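PDB 2XQ0: leucine aminopeptidase 2 from Saccharomyces cerevisiae, which cleaves amino-terminal residues, preferentially from di- and tripeptides, with one zinc ion, and also hydrolyses epoxides such as leukotriene A4 weakly in vitro. Local coordinates for residues Gln198-Ala210 and Gly274-Pro286. Residues are numbered along the deposited sequence; the frame is centred on the assembly and turned at random.
Sequences QKVPIPAYLIGIA and GGMESPNMTFATP. With BES (2-(3-amino-2-hydroxy-4-phenyl-butyrylamino)-4-methyl-pentanoic acid), chain B.
Pro279 packs its ring between Leu206, Ile202 and Gln198, an example of how the turn that follows substrate-binding residues, here 274-277, can be held against a neighbouring domain. Its CD lies 3.6 Å from Leu206 CB, the two side chains crossing at about a right angle, while CG meets Ile202 CG2 and CB meets Gln198 NE2. With CG anti to the backbone N (chi1 180°) and a bend at chi2, Gln198 brings its amide to that of Asn280, whose ND2 is bonded to Trp259 O. The two planes are nearly coplanar, and NE2 donates to Asn280 OD1 (2.9 Å) in the carbonyl plane. Ser180 O takes a second bond from NE2, and Gln198 OE1 accepts from Val200 N, so the amide's rotation is fixed; a leucine here would probably leave Asn280 OD1 without this donor and free the corner at Val200 from its tie. Ser278 OG donates a hydrogen bond to Leu206 O (3.1 Å) from above the carbonyl plane. Met276 lines the bestatin pocket, its SD near inhibitor N2 while its CE rests on Leu206 CD2 at 3.7 Å; Glu277 OE1 accepts a bond from N2. A water joins Glu277 OE2 to Tyr205 OH. The contact thus ties strand 193-199 and the 3-10 segment 204-206 to the loop between strands 275-276 and 282-284 of the catalytic domain, with zinc-binding helix 297-311 touching Leu206 and Pro279 through Asn310.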
ATOM      1  N   GLN A 198       7.756 -13.452  15.833  1.00 19.56           N
ATOM      2  CA  GLN A 198       7.567 -12.004  15.737  1.00 21.77           C
ATOM      3  C   GLN A 198       7.439 -11.522  17.165  1.00 26.16           C
ATOM      4  O   GLN A 198       6.397 -11.703  17.783  1.00 23.91           O
ATOM      5  CB  GLN A 198       6.315 -11.631  14.930  1.00 19.80           C
ATOM      6  CG  GLN A 198       6.097 -10.105  14.820  1.00 21.30           C
ATOM      7  CD  GLN A 198       7.386  -9.379  14.435  1.00 27.85           C
ATOM      8  OE1 GLN A 198       8.085  -8.835  15.293  1.00 26.48           O
ATOM      9  NE2 GLN A 198       7.721  -9.398  13.144  1.00 22.42           N
ATOM     10  N   LYS A 199       8.517 -10.975  17.719  1.00 25.62           N
ATOM     11  CA  LYS A 199       8.533 -10.642  19.143  1.00 26.26           C
ATOM     12  C   LYS A 199       7.954  -9.254  19.460  1.00 29.80           C
ATOM     13  O   LYS A 199       7.716  -8.935  20.623  1.00 26.68           O
ATOM     14  CB  LYS A 199       9.935 -10.821  19.745  1.00 31.90           C
ATOM     15  CG  LYS A 199      10.484 -12.233  19.590  1.00 43.30           C
ATOM     16  CD  LYS A 199      11.498 -12.603  20.678  1.00 51.27           C
ATOM     17  CE  LYS A 199      12.897 -12.129  20.343  1.00 61.77           C
ATOM     18  NZ  LYS A 199      13.923 -12.774  21.223  1.00 69.93           N
ATOM     19  N   VAL A 200       7.718  -8.439  18.430  1.00 21.90           N
ATOM     20  CA  VAL A 200       7.018  -7.165  18.596  1.00 21.25           C
ATOM     21  C   VAL A 200       5.543  -7.411  18.300  1.00 26.46           C
ATOM     22  O   VAL A 200       5.239  -8.022  17.284  1.00 30.39           O
ATOM     23  CB  VAL A 200       7.535  -6.110  17.573  1.00 29.91           C
ATOM     24  CG1 VAL A 200       6.729  -4.816  17.679  1.00 26.39           C
ATOM     25  CG2 VAL A 200       9.015  -5.867  17.748  1.00 24.64           C
ATOM     26  N   PRO A 201       4.618  -6.980  19.195  1.00 30.47           N
ATOM     27  CA  PRO A 201       3.206  -7.305  18.942  1.00 27.09           C
ATOM     28  C   PRO A 201       2.711  -6.671  17.644  1.00 24.58           C
ATOM     29  O   PRO A 201       3.046  -5.516  17.370  1.00 25.36           O
ATOM     30  CB  PRO A 201       2.462  -6.688  20.140  1.00 25.46           C
ATOM     31  CG  PRO A 201       3.488  -6.450  21.181  1.00 32.34           C
ATOM     32  CD  PRO A 201       4.820  -6.308  20.492  1.00 27.94           C
ATOM     33  N   ILE A 202       1.939  -7.415  16.855  1.00 24.32           N
ATOM     34  CA  ILE A 202       1.417  -6.895  15.586  1.00 16.95           C
ATOM     35  C   ILE A 202      -0.076  -7.216  15.379  1.00 21.05           C
ATOM     36  O   ILE A 202      -0.587  -8.179  15.955  1.00 20.86           O
ATOM     37  CB  ILE A 202       2.262  -7.379  14.370  1.00 18.91           C
ATOM     38  CG1 ILE A 202       2.313  -8.923  14.257  1.00 17.00           C
ATOM     39  CG2 ILE A 202       3.692  -6.793  14.431  1.00 25.78           C
ATOM     40  CD1 ILE A 202       2.749  -9.419  12.854  1.00 20.49           C
ATOM     41  N   PRO A 203      -0.788  -6.378  14.597  1.00 18.91           N
ATOM     42  CA  PRO A 203      -2.168  -6.675  14.180  1.00 16.86           C
ATOM     43  C   PRO A 203      -2.172  -7.800  13.127  1.00 23.14           C
ATOM     44  O   PRO A 203      -1.175  -8.000  12.424  1.00 20.92           O
ATOM     45  CB  PRO A 203      -2.640  -5.354  13.558  1.00 22.08           C
ATOM     46  CG  PRO A 203      -1.402  -4.691  13.083  1.00 27.06           C
ATOM     47  CD  PRO A 203      -0.300  -5.105  14.031  1.00 23.55           C
ATOM     48  N   ALA A 204      -3.277  -8.526  13.023  1.00 20.43           N
ATOM     49  CA  ALA A 204      -3.380  -9.631  12.067  1.00 25.80           C
ATOM     50  C   ALA A 204      -3.148  -9.189  10.618  1.00 16.44           C
ATOM     51  O   ALA A 204      -2.680  -9.981   9.799  1.00 19.61           O
ATOM     52  CB  ALA A 204      -4.746 -10.332  12.191  1.00 22.69           C
ATOM     53  N   TYR A 205      -3.494  -7.947  10.291  1.00 18.07           N
ATOM     54  CA  TYR A 205      -3.475  -7.540   8.883  1.00 12.84           C
ATOM     55  C   TYR A 205      -2.020  -7.439   8.382  1.00 17.92           C
ATOM     56  O   TYR A 205      -1.787  -7.405   7.192  1.00 20.38           O
ATOM     57  CB  TYR A 205      -4.246  -6.242   8.643  1.00 21.71           C
ATOM     58  CG  TYR A 205      -3.508  -4.982   9.033  1.00 23.62           C
ATOM     59  CD1 TYR A 205      -2.535  -4.435   8.200  1.00 22.63           C
ATOM     60  CD2 TYR A 205      -3.788  -4.339  10.219  1.00 23.60           C
ATOM     61  CE1 TYR A 205      -1.873  -3.284   8.547  1.00 19.62           C
ATOM     62  CE2 TYR A 205      -3.120  -3.188  10.584  1.00 24.43           C
ATOM     63  CZ  TYR A 205      -2.167  -2.665   9.744  1.00 28.01           C
ATOM     64  OH  TYR A 205      -1.499  -1.523  10.100  1.00 26.50           O
ATOM     65  N   LEU A 206      -1.061  -7.410   9.313  1.00 13.27           N
ATOM     66  CA  LEU A 206       0.365  -7.325   8.975  1.00 13.48           C
ATOM     67  C   LEU A 206       1.016  -8.694   8.759  1.00 19.66           C
ATOM     68  O   LEU A 206       2.167  -8.785   8.326  1.00 18.36           O
ATOM     69  CB  LEU A 206       1.132  -6.570  10.057  1.00 16.39           C
ATOM     70  CG  LEU A 206       0.858  -5.064  10.071  1.00 26.34           C
ATOM     71  CD1 LEU A 206       1.617  -4.401  11.204  1.00 28.15           C
ATOM     72  CD2 LEU A 206       1.272  -4.470   8.748  1.00 23.73           C
ATOM     73  N   ILE A 207       0.285  -9.758   9.070  1.00 18.75           N
ATOM     74  CA  ILE A 207       0.825 -11.085   8.842  1.00 21.30           C
ATOM     75  C   ILE A 207       1.087 -11.245   7.358  1.00 16.51           C
ATOM     76  O   ILE A 207       0.293 -10.808   6.515  1.00 20.43           O
ATOM     77  CB  ILE A 207      -0.090 -12.197   9.345  1.00 24.95           C
ATOM     78  CG1 ILE A 207      -0.086 -12.217  10.878  1.00 24.90           C
ATOM     79  CG2 ILE A 207       0.364 -13.553   8.801  1.00 27.84           C
ATOM     80  CD1 ILE A 207       1.281 -12.595  11.446  1.00 22.69           C
ATOM     81  N   GLY A 208       2.235 -11.833   7.047  1.00 15.80           N
ATOM     82  CA  GLY A 208       2.604 -12.064   5.666  1.00 27.35           C
ATOM     83  C   GLY A 208       3.204 -13.440   5.509  1.00 24.08           C
ATOM     84  O   GLY A 208       3.965 -13.896   6.373  1.00 23.15           O
ATOM     85  N   ILE A 209       2.833 -14.118   4.429  1.00 19.93           N
ATOM     86  CA  ILE A 209       3.427 -15.416   4.121  1.00 16.03           C
ATOM     87  C   ILE A 209       3.598 -15.566   2.623  1.00 16.39           C
ATOM     88  O   ILE A 209       2.735 -15.143   1.845  1.00 21.58           O
ATOM     89  CB  ILE A 209       2.556 -16.578   4.671  1.00 16.56           C
ATOM     90  CG1 ILE A 209       3.213 -17.926   4.358  1.00 31.86           C
ATOM     91  CG2 ILE A 209       1.186 -16.545   4.038  1.00 35.95           C
ATOM     92  CD1 ILE A 209       2.579 -19.086   5.095  1.00 46.47           C
ATOM     93  N   ALA A 210       4.711 -16.157   2.203  1.00 20.91           N
ATOM     94  CA  ALA A 210       4.870 -16.544   0.794  1.00 18.91           C
ATOM     95  C   ALA A 210       5.667 -17.829   0.723  1.00 22.21           C
ATOM     96  O   ALA A 210       6.484 -18.114   1.601  1.00 22.55           O
ATOM     97  CB  ALA A 210       5.553 -15.466  -0.011  1.00 17.21           C
ATOM     98  N   GLY A 274       2.211  -1.972  -4.876  1.00 25.70           N
ATOM     99  CA  GLY A 274       3.579  -1.535  -5.075  1.00 22.88           C
ATOM    100  C   GLY A 274       4.384  -2.200  -3.975  1.00 28.04           C
ATOM    101  O   GLY A 274       5.513  -2.630  -4.177  1.00 24.00           O
ATOM    102  N   GLY A 275       3.774  -2.321  -2.802  1.00 30.27           N
ATOM    103  CA  GLY A 275       4.453  -2.932  -1.677  1.00 32.19           C
ATOM    104  C   GLY A 275       3.511  -3.166  -0.528  1.00 28.20           C
ATOM    105  O   GLY A 275       2.409  -2.627  -0.529  1.00 40.21           O
ATOM    106  N   MET A 276       3.932  -3.975   0.445  1.00 20.70           N
ATOM    107  CA  MET A 276       3.128  -4.209   1.647  1.00 20.08           C
ATOM    108  C   MET A 276       4.132  -4.333   2.761  1.00 27.65           C
ATOM    109  O   MET A 276       5.075  -5.126   2.661  1.00 17.96           O
ATOM    110  CB  MET A 276       2.304  -5.487   1.548  1.00 17.97           C
ATOM    111  CG  MET A 276       1.546  -5.837   2.825  1.00 26.85           C
ATOM    112  SD  MET A 276       0.396  -4.539   3.387  1.00 36.79           S
ATOM    113  CE  MET A 276       0.393  -4.813   5.159  1.00 38.23           C
ATOM    114  N   GLU A 277       3.911  -3.554   3.813  1.00 22.11           N
ATOM    115  CA  GLU A 277       4.855  -3.389   4.912  1.00 17.88           C
ATOM    116  C   GLU A 277       4.791  -4.479   5.986  1.00 20.46           C
ATOM    117  O   GLU A 277       4.854  -4.167   7.170  1.00 26.43           O
ATOM    118  CB  GLU A 277       4.573  -2.035   5.574  1.00 20.53           C
ATOM    119  CG  GLU A 277       3.221  -1.949   6.357  1.00 17.03           C
ATOM    120  CD  GLU A 277       2.020  -1.441   5.522  1.00 26.45           C
ATOM    121  OE1 GLU A 277       2.056  -1.501   4.270  1.00 27.86           O
ATOM    122  OE2 GLU A 277       1.026  -0.978   6.130  1.00 32.31           O
ATOM    123  N   SER A 278       4.677  -5.752   5.610  1.00 16.73           N
ATOM    124  CA  SER A 278       4.726  -6.804   6.615  1.00 16.06           C
ATOM    125  C   SER A 278       6.021  -6.695   7.368  1.00 19.71           C
ATOM    126  O   SER A 278       7.080  -6.621   6.753  1.00 21.75           O
ATOM    127  CB  SER A 278       4.647  -8.189   5.986  1.00 27.08           C
ATOM    128  OG  SER A 278       3.359  -8.408   5.475  1.00 30.55           O
ATOM    129  N   PRO A 279       5.950  -6.681   8.707  1.00 18.80           N
ATOM    130  CA  PRO A 279       7.150  -6.593   9.553  1.00 22.05           C
ATOM    131  C   PRO A 279       8.170  -7.676   9.279  1.00 21.67           C
ATOM    132  O   PRO A 279       7.835  -8.857   9.272  1.00 20.37           O
ATOM    133  CB  PRO A 279       6.599  -6.762  10.971  1.00 23.54           C
ATOM    134  CG  PRO A 279       5.196  -6.344  10.880  1.00 29.38           C
ATOM    135  CD  PRO A 279       4.715  -6.718   9.508  1.00 23.47           C
ATOM    136  N   ASN A 280       9.415  -7.265   9.085  1.00 19.08           N
ATOM    137  CA  ASN A 280      10.514  -8.169   8.771  1.00 19.04           C
ATOM    138  C   ASN A 280      10.442  -8.805   7.385  1.00 22.35           C
ATOM    139  O   ASN A 280      11.308  -9.609   7.031  1.00 29.34           O
ATOM    140  CB  ASN A 280      10.689  -9.254   9.839  1.00 27.27           C
ATOM    141  CG  ASN A 280      11.091  -8.688  11.195  1.00 29.81           C
ATOM    142  OD1 ASN A 280      10.381  -8.843  12.188  1.00 24.51           O
ATOM    143  ND2 ASN A 280      12.234  -8.036  11.240  1.00 22.40           N
ATOM    144  N   MET A 281       9.439  -8.446   6.585  1.00 19.79           N
ATOM    145  CA  MET A 281       9.414  -8.936   5.206  1.00 23.20           C
ATOM    146  C   MET A 281       8.517  -8.076   4.346  1.00 22.56           C
ATOM    147  O   MET A 281       7.381  -8.425   4.102  1.00 20.17           O
ATOM    148  CB  MET A 281       8.953 -10.404   5.134  1.00 18.52           C
ATOM    149  CG  MET A 281       9.191 -11.107   3.781  1.00 21.97           C
ATOM    150  SD  MET A 281      10.906 -11.099   3.174  1.00 29.13           S
ATOM    151  CE  MET A 281      11.702 -12.035   4.493  1.00 23.49           C
ATOM    152  N   THR A 282       9.038  -6.948   3.893  1.00 17.78           N
ATOM    153  CA  THR A 282       8.318  -6.093   2.959  1.00 14.68           C
ATOM    154  C   THR A 282       8.029  -6.874   1.678  1.00 18.46           C
ATOM    155  O   THR A 282       8.915  -7.520   1.130  1.00 24.27           O
ATOM    156  CB  THR A 282       9.185  -4.839   2.653  1.00 17.99           C
ATOM    157  OG1 THR A 282       9.125  -3.961   3.781  1.00 22.09           O
ATOM    158  CG2 THR A 282       8.671  -4.099   1.415  1.00 23.61           C
ATOM    159  N   PHE A 283       6.788  -6.828   1.202  1.00 15.70           N
ATOM    160  CA  PHE A 283       6.432  -7.455  -0.057  1.00 15.27           C
ATOM    161  C   PHE A 283       6.547  -6.370  -1.100  1.00 25.16           C
ATOM    162  O   PHE A 283       6.023  -5.277  -0.917  1.00 26.05           O
ATOM    163  CB  PHE A 283       5.001  -7.995  -0.038  1.00 19.47           C
ATOM    164  CG  PHE A 283       4.844  -9.312   0.658  1.00 19.02           C
ATOM    165  CD1 PHE A 283       5.641  -9.654   1.738  1.00 25.36           C
ATOM    166  CD2 PHE A 283       3.864 -10.207   0.243  1.00 25.51           C
ATOM    167  CE1 PHE A 283       5.485 -10.875   2.383  1.00 37.78           C
ATOM    168  CE2 PHE A 283       3.701 -11.427   0.882  1.00 27.12           C
ATOM    169  CZ  PHE A 283       4.515 -11.763   1.954  1.00 33.59           C
ATOM    170  N   ALA A 284       7.265  -6.648  -2.184  1.00 19.59           N
ATOM    171  CA  ALA A 284       7.479  -5.636  -3.214  1.00 21.23           C
ATOM    172  C   ALA A 284       7.141  -6.134  -4.626  1.00 30.18           C
ATOM    173  O   ALA A 284       7.300  -7.318  -4.924  1.00 26.38           O
ATOM    174  CB  ALA A 284       8.918  -5.128  -3.152  1.00 22.91           C
ATOM    175  N   THR A 285       6.655  -5.226  -5.476  1.00 26.85           N
ATOM    176  CA  THR A 285       6.407  -5.494  -6.896  1.00 21.74           C
ATOM    177  C   THR A 285       7.741  -5.559  -7.645  1.00 23.76           C
ATOM    178  O   THR A 285       8.646  -4.760  -7.392  1.00 28.07           O
ATOM    179  CB  THR A 285       5.501  -4.390  -7.530  1.00 27.06           C
ATOM    180  OG1 THR A 285       5.331  -4.617  -8.934  1.00 32.43           O
ATOM    181  CG2 THR A 285       6.092  -2.992  -7.314  1.00 28.87           C
ATOM    182  N   PRO A 286       7.876  -6.525  -8.557  1.00 23.18           N
ATOM    183  CA  PRO A 286       9.078  -6.619  -9.400  1.00 25.96           C
ATOM    184  C   PRO A 286       9.208  -5.429 -10.341  1.00 25.85           C
ATOM    185  O   PRO A 286      10.281  -5.206 -10.891  1.00 32.16           O
ATOM    186  CB  PRO A 286       8.848  -7.888 -10.228  1.00 27.39           C
ATOM    187  CG  PRO A 286       7.646  -8.542  -9.672  1.00 32.68           C
ATOM    188  CD  PRO A 286       6.875  -7.558  -8.874  1.00 25.57           C
TER
HETATM  189  N2  BES B 901      -0.107  -1.648   2.559  1.00 46.76           N
HETATM  190  C1  BES B 901      -0.211  -0.514   1.663  1.00 45.88           C
HETATM  191  C6  BES B 901      -1.049  -0.885   0.438  1.00 46.67           C
HETATM  192  C7  BES B 901      -2.465  -1.212   0.857  1.00 48.03           C
HETATM  193  C8  BES B 901      -3.138  -0.368   1.734  1.00 45.10           C
HETATM  194  C12 BES B 901      -3.089  -2.361   0.382  1.00 51.51           C
HETATM  195  C9  BES B 901      -4.437  -0.667   2.127  1.00 44.27           C
HETATM  196  C11 BES B 901      -4.391  -2.660   0.777  1.00 49.59           C
HETATM  197  C10 BES B 901      -5.066  -1.812   1.649  1.00 44.60           C
HETATM  198  C2  BES B 901       1.176  -0.027   1.223  1.00 44.93           C
HETATM  199  O2  BES B 901       2.056   0.329   2.299  1.00 32.40           O
HETATM  200  C3  BES B 901       0.964   1.158   0.342  1.00 47.59           C
HETATM  201  O3  BES B 901       0.599   2.245   0.798  1.00 38.26           O
HETATM  202  N1  BES B 901       1.198   0.841  -0.925  1.00 55.01           N
HETATM  203  C4  BES B 901       1.106   1.690  -2.094  1.00 58.17           C
HETATM  204  C13 BES B 901       2.546   2.133  -2.322  1.00 51.78           C
HETATM  205  C14 BES B 901       2.691   3.645  -2.428  1.00 54.64           C
HETATM  206  C15 BES B 901       4.126   4.056  -2.120  1.00 48.21           C
HETATM  207  C16 BES B 901       1.703   4.379  -1.524  1.00 59.03           C
HETATM  208  C5  BES B 901       0.682   0.805  -3.231  1.00 58.04           C
HETATM  209  O1  BES B 901       0.070   1.310  -4.199  1.00 58.99           O
HETATM  210  O4  BES B 901       0.955  -0.420  -3.162  1.00 49.54           O
HETATM  211  O   HOH W   1      10.785  -8.426  15.013  1.00 24.47           O
HETATM  212  O   HOH W   2       0.938  -0.831   8.742  1.00 28.50           O